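Local structure of Exo-1,5-alpha-L-arabinofuranobiosidase (Gibberella zeae, 2YDT) at residues D335-M340 with V359-V364; I300-A305 with K313-P318; A31-L36 with S326-Q331. The protein probably releases arabinobiose from the ends of alpha-1,5-linked L-arabinan chains, and here holds an arabinofuranose unit and an iminosugar inhibitor. All coordinates share one frame; numbering follows the deposited sequence. Where two conformers were deposited one is given.

Contact 1 of 3, residues D335-M340 with V359-V364. With MN (manganese (II) ion), chain K; SO4 (sulfate ion), chain D.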
loop_
_atom_site.group_PDB
_atom_site.type_symbol
_atom_site.label_atom_id
_atom_site.label_comp_id
_atom_site.label_asym_id
_atom_site.label_seq_id
_atom_site.Cartn_x
_atom_site.Cartn_y
_atom_site.Cartn_z
ATOM N N ASP A 335 13.933 -5.252 -14.717
ATOM C CA ASP A 335 13.188 -6.441 -15.152
ATOM C C ASP A 335 12.656 -7.249 -13.959
ATOM O O ASP A 335 11.682 -7.949 -14.097
ATOM C CB ASP A 335 14.122 -7.328 -15.991
ATOM C CG ASP A 335 13.404 -8.402 -16.769
ATOM O OD1 ASP A 335 12.186 -8.353 -17.006
ATOM O OD2 ASP A 335 14.112 -9.340 -17.211
ATOM N N LEU A 336 13.284 -7.121 -12.804
ATOM C CA LEU A 336 12.892 -7.917 -11.628
ATOM C C LEU A 336 11.718 -7.255 -10.895
ATOM O O LEU A 336 11.725 -6.021 -10.654
ATOM C CB LEU A 336 14.062 -8.076 -10.663
ATOM C CG LEU A 336 15.232 -8.961 -11.136
ATOM C CD1 LEU A 336 16.384 -8.930 -10.068
ATOM C CD2 LEU A 336 14.733 -10.357 -11.438
ATOM N N LEU A 337 10.751 -8.077 -10.511
ATOM C CA LEU A 337 9.572 -7.605 -9.802
ATOM C C LEU A 337 9.312 -8.523 -8.603
ATOM O O LEU A 337 9.118 -9.724 -8.775
ATOM C CB LEU A 337 8.363 -7.604 -10.725
ATOM C CG LEU A 337 7.006 -7.195 -10.110
ATOM C CD1 LEU A 337 6.911 -5.651 -9.909
ATOM C CD2 LEU A 337 5.850 -7.680 -10.975
ATOM N N MET A 338 9.263 -7.936 -7.397
ATOM C CA MET A 338 8.840 -8.708 -6.206
ATOM C C MET A 338 7.348 -8.524 -6.000
ATOM O O MET A 338 6.820 -7.399 -6.151
ATOM C CB MET A 338 9.611 -8.246 -4.958
ATOM C CG MET A 338 9.067 -8.822 -3.668
ATOM S SD MET A 338 10.092 -8.327 -2.220
ATOM C CE MET A 338 11.202 -9.606 -2.360
ATOM N N ILE A 339 6.666 -9.625 -5.671
ATOM C CA ILE A 339 5.255 -9.664 -5.386
ATOM C C ILE A 339 5.127 -10.282 -3.989
ATOM O O ILE A 339 5.620 -11.400 -3.746
ATOM C CB ILE A 339 4.462 -10.526 -6.416
ATOM C CG1 ILE A 339 4.899 -10.147 -7.838
ATOM C CG2 ILE A 339 2.953 -10.382 -6.178
ATOM C CD1 ILE A 339 4.363 -11.073 -8.927
ATOM N N MET A 340 4.536 -9.533 -3.030
ATOM C CA MET A 340 4.579 -9.885 -1.605
ATOM C C MET A 340 3.169 -9.849 -1.057
ATOM O O MET A 340 2.399 -8.927 -1.332
ATOM C CB MET A 340 5.428 -8.876 -0.824
ATOM C CG MET A 340 5.699 -9.242 0.642
ATOM S SD MET A 340 6.382 -7.787 1.482
ATOM C CE MET A 340 6.756 -8.484 3.079
ATOM N N VAL A 359 9.934 -12.345 -9.829
ATOM C CA VAL A 359 9.773 -12.774 -11.243
ATOM C C VAL A 359 10.477 -11.778 -12.155
ATOM O O VAL A 359 10.831 -10.677 -11.748
ATOM C CB VAL A 359 8.317 -12.860 -11.650
ATOM C CG1 VAL A 359 7.560 -13.829 -10.744
ATOM C CG2 VAL A 359 7.633 -11.457 -11.664
ATOM N N ARG A 360 10.747 -12.187 -13.401
ATOM C CA ARG A 360 11.208 -11.297 -14.432
ATOM C C ARG A 360 10.068 -10.975 -15.395
ATOM O O ARG A 360 9.418 -11.872 -15.933
ATOM C CB ARG A 360 12.363 -11.965 -15.253
ATOM C CG ARG A 360 13.675 -11.872 -14.620
ATOM C CD ARG A 360 14.826 -12.349 -15.557
ATOM N NE ARG A 360 16.027 -12.324 -14.758
ATOM C CZ ARG A 360 16.730 -11.231 -14.488
ATOM N NH1 ARG A 360 16.434 -10.074 -15.056
ATOM N NH2 ARG A 360 17.761 -11.313 -13.693
ATOM N N LEU A 361 9.868 -9.694 -15.677
ATOM C CA LEU A 361 8.807 -9.255 -16.542
ATOM C C LEU A 361 9.096 -9.766 -17.965
ATOM O O LEU A 361 8.152 -10.125 -18.669
ATOM C CB LEU A 361 8.696 -7.733 -16.527
ATOM C CG LEU A 361 8.124 -7.164 -15.237
ATOM C CD1 LEU A 361 8.313 -5.628 -15.217
ATOM C CD2 LEU A 361 6.655 -7.599 -15.078
ATOM N N SER A 362 10.386 -9.833 -18.314
ATOM C CA SER A 362 10.812 -10.381 -19.632
ATOM C C SER A 362 10.340 -11.826 -19.830
ATOM O O SER A 362 10.165 -12.282 -20.974
ATOM C CB SER A 362 12.327 -10.277 -19.804
ATOM O OG SER A 362 13.067 -11.019 -18.870
ATOM N N GLU A 363 10.092 -12.547 -18.738
ATOM C CA GLU A 363 9.593 -13.930 -18.811
ATOM C C GLU A 363 8.093 -14.061 -18.607
ATOM O O GLU A 363 7.413 -14.814 -19.296
ATOM C CB GLU A 363 10.353 -14.786 -17.796
ATOM C CG GLU A 363 11.864 -14.632 -17.984
ATOM C CD GLU A 363 12.714 -15.461 -17.051
ATOM O OE1 GLU A 363 12.316 -15.626 -15.878
ATOM O OE2 GLU A 363 13.808 -15.929 -17.484
ATOM N N VAL A 364 7.561 -13.319 -17.634
ATOM C CA VAL A 364 6.135 -13.267 -17.369
ATOM C C VAL A 364 5.308 -12.709 -18.527
ATOM O O VAL A 364 4.173 -13.155 -18.757
ATOM C CB VAL A 364 5.897 -12.427 -16.071
ATOM C CG1 VAL A 364 4.440 -12.062 -15.917
ATOM C CG2 VAL A 364 6.421 -13.218 -14.861
HETATM MN MN MN K . 15.267 -17.047 -16.719
HETATM S S SO4 D . 17.446 -15.240 -12.842
HETATM O O1 SO4 D . 18.048 -14.028 -12.321
HETATM O O2 SO4 D . 16.392 -14.967 -13.784
HETATM O O3 SO4 D . 18.547 -16.046 -13.372
HETATM O O4 SO4 D . 16.919 -16.091 -11.777
HETATM O O HOH W 1 14.394 -16.414 -14.631
HETATM O O HOH W 2 16.894 -15.857 -16.275
#
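Asp335 OD2 is gripped by two donors: Ser362 OG reaches it at 2.6 Å on the syn lone pair, and Arg360 NH1 meets it from the anti side at 3.3 Å. The contact joins neighbouring antiparallel strands of a beta-propeller blade, at the point where strand 354-360 passes into the short helix 361-364. The salt bridge is single, through NH1 alone, with the carboxylate and guanidinium planes 50° apart; OD2 lies in the guanidinium plane but NH1 stands 33° out of the carboxylate plane. Asp333 gives NH1 a second acidic partner. CG of Asp335 is anti to the backbone N (chi1 -166°), and from there OD1 accepts from Ser362 N in the first turn of the helix at 2.7 Å, again on its syn lone pair. The carbonyl O of Asp335 takes Leu361 N at 3.0 Å, so main chain and side chain together fix the start of the helix.

Further along, Leu337 and Val359 form a hydrogen-bonded pair, each backbone N to the other's O. On their face of the sheet, Leu337 CB and Ile339 CD1 both lie against Val359 CG2, while Leu337 CD2 meets Leu361 CD2. On the other face, Leu336 CD2 sits 3.8 Å above the plane of the Arg360 guanidinium, over its centre. Arg360 NE and NH2 bind a sulfate, probably from the crystallisation liquor, which two waters link to a manganese ion; Glu363 OE2 ligates this metal at 2.0 Å.

Contact 2 of 3, residues I300-A305 with K313-P318; sequences IFTNQA and KKWDVP. With MN (manganese (II) ion), chain M.
Ile300 with Trp315 and Thr302 with Lys313 are the hydrogen-bonded pairs of an antiparallel beta hairpin, the last two strands of a four-stranded propeller blade. Each pair is closed by two backbone N-H to O bonds, and Phe301 and Lys314 form the non-hydrogen-bonded pair between them.

One side-chain hydrogen bond reinforces this ladder. Trp315 NE1 donates to Thr302 OG1 at 2.8 Å with an angle of 164° at the hydrogen, and the oxygen lies in the indole plane, so the threonine meets the ring at its edge. Thr302 OG1 sits between its own backbone N and carbonyl carbon (chi1 62°), and CG2 also touches the pyrrole part of the ring, 3.7 Å from Trp315 NE1.

Apolar contacts occupy both faces. Beside Trp315 CB, Ile300 CG1 meets Val317 CG1 at 3.9 Å, the two side chains crossing at about a right angle; Leu361 and Val364 of the C-terminal helix 361-364 also pack on Ile300. On the opposite face Lys314 runs side by side with Phe301, its CB 3.8 Å from Phe301 CE1, and carries NZ on to Asp268 and Thr270.

A manganese ion is held by residues flanking the hairpin, Glu299 through OE2 and Asp316, whose OD1 lies 2.2 Å from the metal.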
loop_
_atom_site.group_PDB
_atom_site.type_symbol
_atom_site.label_atom_id
_atom_site.label_comp_id
_atom_site.label_asym_id
_atom_site.label_seq_id
_atom_site.Cartn_x
_atom_site.Cartn_y
_atom_site.Cartn_z
ATOM N N ILE A 300 -0.905 -10.301 -12.597
ATOM C CA ILE A 300 -0.487 -8.886 -12.641
ATOM C C ILE A 300 -1.069 -8.265 -13.919
ATOM O O ILE A 300 -1.283 -8.976 -14.937
ATOM C CB ILE A 300 1.013 -8.689 -12.501
ATOM C CG1 ILE A 300 1.796 -9.322 -13.674
ATOM C CG2 ILE A 300 1.467 -9.175 -11.067
ATOM C CD1 ILE A 300 3.231 -8.864 -13.777
ATOM N N PHE A 301 -1.302 -6.964 -13.848
ATOM C CA PHE A 301 -1.871 -6.160 -14.910
ATOM C C PHE A 301 -0.859 -5.094 -15.310
ATOM O O PHE A 301 -0.355 -4.347 -14.467
ATOM C CB PHE A 301 -3.194 -5.572 -14.476
ATOM C CG PHE A 301 -4.224 -6.608 -14.182
ATOM C CD1 PHE A 301 -5.124 -7.025 -15.143
ATOM C CD2 PHE A 301 -4.247 -7.254 -12.956
ATOM C CE1 PHE A 301 -6.054 -8.038 -14.873
ATOM C CE2 PHE A 301 -5.182 -8.255 -12.684
ATOM C CZ PHE A 301 -6.077 -8.649 -13.661
ATOM N N THR A 302 -0.548 -5.016 -16.606
ATOM C CA THR A 302 0.536 -4.142 -17.054
ATOM C C THR A 302 0.060 -3.143 -18.101
ATOM O O THR A 302 -0.901 -3.399 -18.804
ATOM C CB THR A 302 1.743 -4.933 -17.654
ATOM O OG1 THR A 302 1.307 -5.659 -18.828
ATOM C CG2 THR A 302 2.342 -5.900 -16.618
ATOM N N ASN A 303 0.792 -2.030 -18.205
ATOM C CA ASN A 303 0.459 -0.978 -19.179
ATOM C C ASN A 303 1.741 -0.287 -19.584
ATOM O O ASN A 303 2.411 0.356 -18.796
ATOM C CB ASN A 303 -0.586 -0.012 -18.604
ATOM C CG ASN A 303 -1.157 0.952 -19.644
ATOM O OD1 ASN A 303 -0.398 1.753 -20.232
ATOM N ND2 ASN A 303 -2.472 0.923 -19.827
ATOM N N GLN A 304 2.080 -0.442 -20.881
ATOM C CA GLN A 304 3.268 0.123 -21.457
ATOM C C GLN A 304 2.927 1.324 -22.357
ATOM O O GLN A 304 3.750 1.726 -23.179
ATOM C CB GLN A 304 4.050 -0.958 -22.244
ATOM C CG GLN A 304 4.626 -2.039 -21.317
ATOM C CD GLN A 304 5.473 -3.091 -22.005
ATOM O OE1 GLN A 304 6.401 -3.666 -21.389
ATOM N NE2 GLN A 304 5.162 -3.386 -23.253
ATOM N N ALA A 305 1.754 1.912 -22.135
ATOM C CA ALA A 305 1.243 3.050 -22.916
ATOM C C ALA A 305 0.835 4.223 -22.010
ATOM O O ALA A 305 -0.111 4.966 -22.304
ATOM C CB ALA A 305 0.128 2.581 -23.789
ATOM N N LYS A 313 -2.824 -5.233 -20.069
ATOM C CA LYS A 313 -2.650 -6.668 -20.341
ATOM C C LYS A 313 -2.577 -7.421 -19.006
ATOM O O LYS A 313 -2.276 -6.822 -17.970
ATOM C CB LYS A 313 -1.394 -6.936 -21.160
ATOM C CG LYS A 313 -1.164 -6.015 -22.403
ATOM C CD LYS A 313 -2.288 -6.006 -23.381
ATOM C CE LYS A 313 -1.932 -5.257 -24.674
ATOM N NZ LYS A 313 -3.198 -4.860 -25.419
ATOM N N LYS A 314 -2.854 -8.716 -19.037
ATOM C CA LYS A 314 -2.899 -9.540 -17.838
ATOM C C LYS A 314 -1.945 -10.721 -17.978
ATOM O O LYS A 314 -1.914 -11.353 -19.048
ATOM C CB LYS A 314 -4.313 -10.010 -17.638
ATOM C CG LYS A 314 -4.524 -11.165 -16.627
ATOM C CD LYS A 314 -5.976 -11.578 -16.568
ATOM C CE LYS A 314 -6.292 -12.633 -17.621
ATOM N NZ LYS A 314 -7.490 -13.412 -17.273
ATOM N N TRP A 315 -1.212 -11.059 -16.916
ATOM C CA TRP A 315 -0.205 -12.134 -16.914
ATOM C C TRP A 315 -0.212 -12.942 -15.621
ATOM O O TRP A 315 -0.243 -12.369 -14.520
ATOM C CB TRP A 315 1.229 -11.609 -17.132
ATOM C CG TRP A 315 1.354 -10.509 -18.157
ATOM C CD1 TRP A 315 1.320 -9.176 -17.917
ATOM C CD2 TRP A 315 1.492 -10.650 -19.577
ATOM N NE1 TRP A 315 1.441 -8.461 -19.082
ATOM C CE2 TRP A 315 1.557 -9.348 -20.119
ATOM C CE3 TRP A 315 1.607 -11.745 -20.435
ATOM C CZ2 TRP A 315 1.704 -9.110 -21.490
ATOM C CZ3 TRP A 315 1.759 -11.509 -21.790
ATOM C CH2 TRP A 315 1.804 -10.209 -22.302
ATOM N N ASP A 316 -0.132 -14.272 -15.738
ATOM C CA ASP A 316 -0.024 -15.134 -14.571
ATOM C C ASP A 316 1.328 -15.011 -13.933
ATOM O O ASP A 316 2.347 -14.787 -14.608
ATOM C CB ASP A 316 -0.234 -16.616 -14.966
ATOM C CG ASP A 316 -1.618 -16.914 -15.371
ATOM O OD1 ASP A 316 -2.566 -16.485 -14.683
ATOM O OD2 ASP A 316 -1.795 -17.604 -16.398
ATOM N N VAL A 317 1.340 -15.162 -12.599
ATOM C CA VAL A 317 2.567 -15.196 -11.827
ATOM C C VAL A 317 2.423 -16.278 -10.752
ATOM O O VAL A 317 1.302 -16.697 -10.478
ATOM C CB VAL A 317 2.852 -13.812 -11.136
ATOM C CG1 VAL A 317 3.157 -12.699 -12.185
ATOM C CG2 VAL A 317 1.703 -13.438 -10.207
ATOM N N PRO A 318 3.531 -16.711 -10.142
ATOM C CA PRO A 318 3.395 -17.805 -9.183
ATOM C C PRO A 318 2.943 -17.449 -7.774
ATOM O O PRO A 318 2.665 -18.341 -6.973
ATOM C CB PRO A 318 4.788 -18.400 -9.114
ATOM C CG PRO A 318 5.692 -17.382 -9.634
ATOM C CD PRO A 318 4.935 -16.462 -10.502
HETATM MN MN MN M . -4.721 -16.709 -14.841
HETATM O O HOH W 3 -4.945 -15.828 -16.291
#

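Contact 3 of 3, residues A31-L36 with S326-Q331; sequences ARPLEL and SLLTFQ. With MN (manganese (II) ion), chain J.
Strands 31-35 and 326-330 run nearly parallel, 10° apart, with axes 6.7 Å apart at their closest, and meet through side chains from Ala31-Ser326 at one end to Glu35-Gln331 at the other. Each is an edge strand of its own four-stranded sheet, so this is a junction between two blades of the propeller. Ser326 OG donates to Ala31 O at 2.8 Å from above the carbonyl plane, while Arg32 NH1 reaches the same oxygen from the opposite face; Thr324 holds Arg32 NH2. In the middle, Pro33 and Leu328 lie alongside one another, pointing in opposite directions, with Leu328 CD1 3.7 Å from Pro33 CB and also against the Glu35 backbone N. At the far end Glu35 OE1 takes Gln331 N at 2.9 Å on its syn lone pair, and the carboxylate stacks on the Gln331 amide, their planes 28° apart. Gln331 OE1 binds manganese at 2.4 Å; two of the metal's waters donate to Glu35, one to its carboxylate and one to its backbone O. Around the junction, Met340 of strand 336-341 packs on Ala31 and Pro33, Leu327 leans on Val279 of strand 277-281, and Leu34 and Leu36 touch Val105 of strand 105-111.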
loop_
_atom_site.group_PDB
_atom_site.type_symbol
_atom_site.label_atom_id
_atom_site.label_comp_id
_atom_site.label_asym_id
_atom_site.label_seq_id
_atom_site.Cartn_x
_atom_site.Cartn_y
_atom_site.Cartn_z
ATOM N N ALA A 31 0.986 -7.029 3.740
ATOM C CA ALA A 31 2.435 -7.064 3.560
ATOM C C ALA A 31 2.923 -5.865 2.752
ATOM O O ALA A 31 2.291 -5.473 1.777
ATOM C CB ALA A 31 2.868 -8.391 2.844
ATOM N N ARG A 32 4.080 -5.346 3.164
ATOM C CA ARG A 32 4.731 -4.226 2.475
ATOM C C ARG A 32 6.232 -4.400 2.418
ATOM O O ARG A 32 6.859 -4.653 3.474
ATOM C CB ARG A 32 4.376 -2.892 3.171
ATOM C CG ARG A 32 2.927 -2.468 2.963
ATOM C CD ARG A 32 2.637 -2.045 1.553
ATOM N NE ARG A 32 1.312 -1.484 1.360
ATOM C CZ ARG A 32 0.232 -2.156 0.984
ATOM N NH1 ARG A 32 0.234 -3.460 0.835
ATOM N NH2 ARG A 32 -0.870 -1.500 0.740
ATOM N N PRO A 33 6.835 -4.188 1.216
ATOM C CA PRO A 33 8.295 -4.262 1.061
ATOM C C PRO A 33 8.925 -2.910 0.788
ATOM O O PRO A 33 8.244 -1.959 0.417
ATOM C CB PRO A 33 8.441 -5.075 -0.218
ATOM C CG PRO A 33 7.347 -4.593 -1.059
ATOM C CD PRO A 33 6.192 -4.195 -0.106
ATOM N N LEU A 34 10.223 -2.858 1.005
ATOM C CA LEU A 34 11.010 -1.638 0.694
ATOM C C LEU A 34 12.424 -1.992 0.281
ATOM O O LEU A 34 13.090 -2.781 0.962
ATOM C CB LEU A 34 11.047 -0.724 1.930
ATOM C CG LEU A 34 11.903 0.543 1.840
ATOM C CD1 LEU A 34 11.280 1.519 0.819
ATOM C CD2 LEU A 34 12.130 1.244 3.215
ATOM N N GLU A 35 12.903 -1.370 -0.804
ATOM C CA GLU A 35 14.334 -1.486 -1.171
ATOM C C GLU A 35 15.078 -0.230 -0.740
ATOM O O GLU A 35 14.709 0.869 -1.168
ATOM C CB GLU A 35 14.510 -1.680 -2.678
ATOM C CG GLU A 35 15.957 -1.970 -3.087
ATOM C CD GLU A 35 16.145 -2.135 -4.602
ATOM O OE1 GLU A 35 15.662 -1.257 -5.340
ATOM O OE2 GLU A 35 16.783 -3.123 -5.014
ATOM N N LEU A 36 16.120 -0.389 0.066
ATOM C CA LEU A 36 16.966 0.724 0.452
ATOM C C LEU A 36 17.999 1.036 -0.617
ATOM O O LEU A 36 18.219 0.230 -1.525
ATOM C CB LEU A 36 17.649 0.435 1.772
ATOM C CG LEU A 36 16.771 0.036 2.958
ATOM C CD1 LEU A 36 17.655 -0.070 4.214
ATOM C CD2 LEU A 36 15.614 1.045 3.116
ATOM N N SER A 326 1.321 -6.587 -2.558
ATOM C CA SER A 326 2.148 -5.441 -2.901
ATOM C C SER A 326 3.245 -5.794 -3.864
ATOM O O SER A 326 3.526 -6.987 -4.124
ATOM C CB SER A 326 2.731 -4.791 -1.642
ATOM O OG SER A 326 3.395 -5.706 -0.837
ATOM N N LEU A 327 3.858 -4.750 -4.417
ATOM C CA LEU A 327 4.868 -4.888 -5.477
ATOM C C LEU A 327 6.080 -4.025 -5.217
ATOM O O LEU A 327 6.005 -2.968 -4.565
ATOM C CB LEU A 327 4.252 -4.459 -6.815
ATOM C CG LEU A 327 2.991 -5.134 -7.313
ATOM C CD1 LEU A 327 2.366 -4.369 -8.567
ATOM C CD2 LEU A 327 3.254 -6.603 -7.662
ATOM N N LEU A 328 7.226 -4.479 -5.717
ATOM C CA LEU A 328 8.464 -3.762 -5.594
ATOM C C LEU A 328 9.290 -3.981 -6.866
ATOM O O LEU A 328 9.407 -5.114 -7.350
ATOM C CB LEU A 328 9.216 -4.277 -4.365
ATOM C CG LEU A 328 10.554 -3.641 -4.103
ATOM C CD1 LEU A 328 10.823 -3.539 -2.602
ATOM C CD2 LEU A 328 11.666 -4.434 -4.862
ATOM N N THR A 329 9.840 -2.905 -7.399
ATOM C CA THR A 329 10.775 -2.988 -8.541
ATOM C C THR A 329 12.209 -2.747 -8.039
ATOM O O THR A 329 12.414 -1.968 -7.118
ATOM C CB THR A 329 10.351 -2.001 -9.668
ATOM O OG1 THR A 329 11.179 -2.240 -10.816
ATOM C CG2 THR A 329 10.523 -0.555 -9.214
ATOM N N PHE A 330 13.213 -3.422 -8.601
ATOM C CA PHE A 330 14.587 -3.352 -8.114
ATOM C C PHE A 330 15.397 -2.344 -8.896
ATOM O O PHE A 330 15.382 -2.380 -10.136
ATOM C CB PHE A 330 15.282 -4.720 -8.245
ATOM C CG PHE A 330 14.745 -5.794 -7.301
ATOM C CD1 PHE A 330 15.407 -6.070 -6.121
ATOM C CD2 PHE A 330 13.588 -6.502 -7.587
ATOM C CE1 PHE A 330 14.927 -7.078 -5.222
ATOM C CE2 PHE A 330 13.111 -7.472 -6.691
ATOM C CZ PHE A 330 13.799 -7.765 -5.537
ATOM N N GLN A 331 16.075 -1.478 -8.164
ATOM C CA GLN A 331 16.787 -0.330 -8.754
ATOM C C GLN A 331 17.813 -0.806 -9.798
ATOM O O GLN A 331 17.913 -0.222 -10.877
ATOM C CB GLN A 331 17.443 0.543 -7.624
ATOM C CG GLN A 331 18.546 -0.164 -6.769
ATOM C CD GLN A 331 18.715 0.247 -5.250
ATOM O OE1 GLN A 331 17.950 1.025 -4.663
ATOM N NE2 GLN A 331 19.751 -0.317 -4.636
HETATM MN MN MN J . 16.553 2.965 -4.572
HETATM O O HOH W 4 16.203 2.856 -2.393
HETATM O O HOH W 5 15.121 1.327 -4.709
HETATM O O HOH W 6 15.378 4.386 -4.742
#

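From the N terminus, 289 residues separate residues 31-36, on the first strand of one blade, from 326-331, so contact 3 closes a loop spanning most of the propeller. Contact 2, with only seven residues between its segments, is nested inside that loop as a local hairpin. Contact 1 follows both in series, closing 18 residues within the final blade. Contacts 1 and 3 share that blade, where strands 326-330 and 336-341 pair directly. Contacts 1 and 2 touch across the interface to the preceding blade, Val364 packing on Trp315 and Ile339 on Val317. Contacts 2 and 3 do not meet, their centres lying about 17 Å apart.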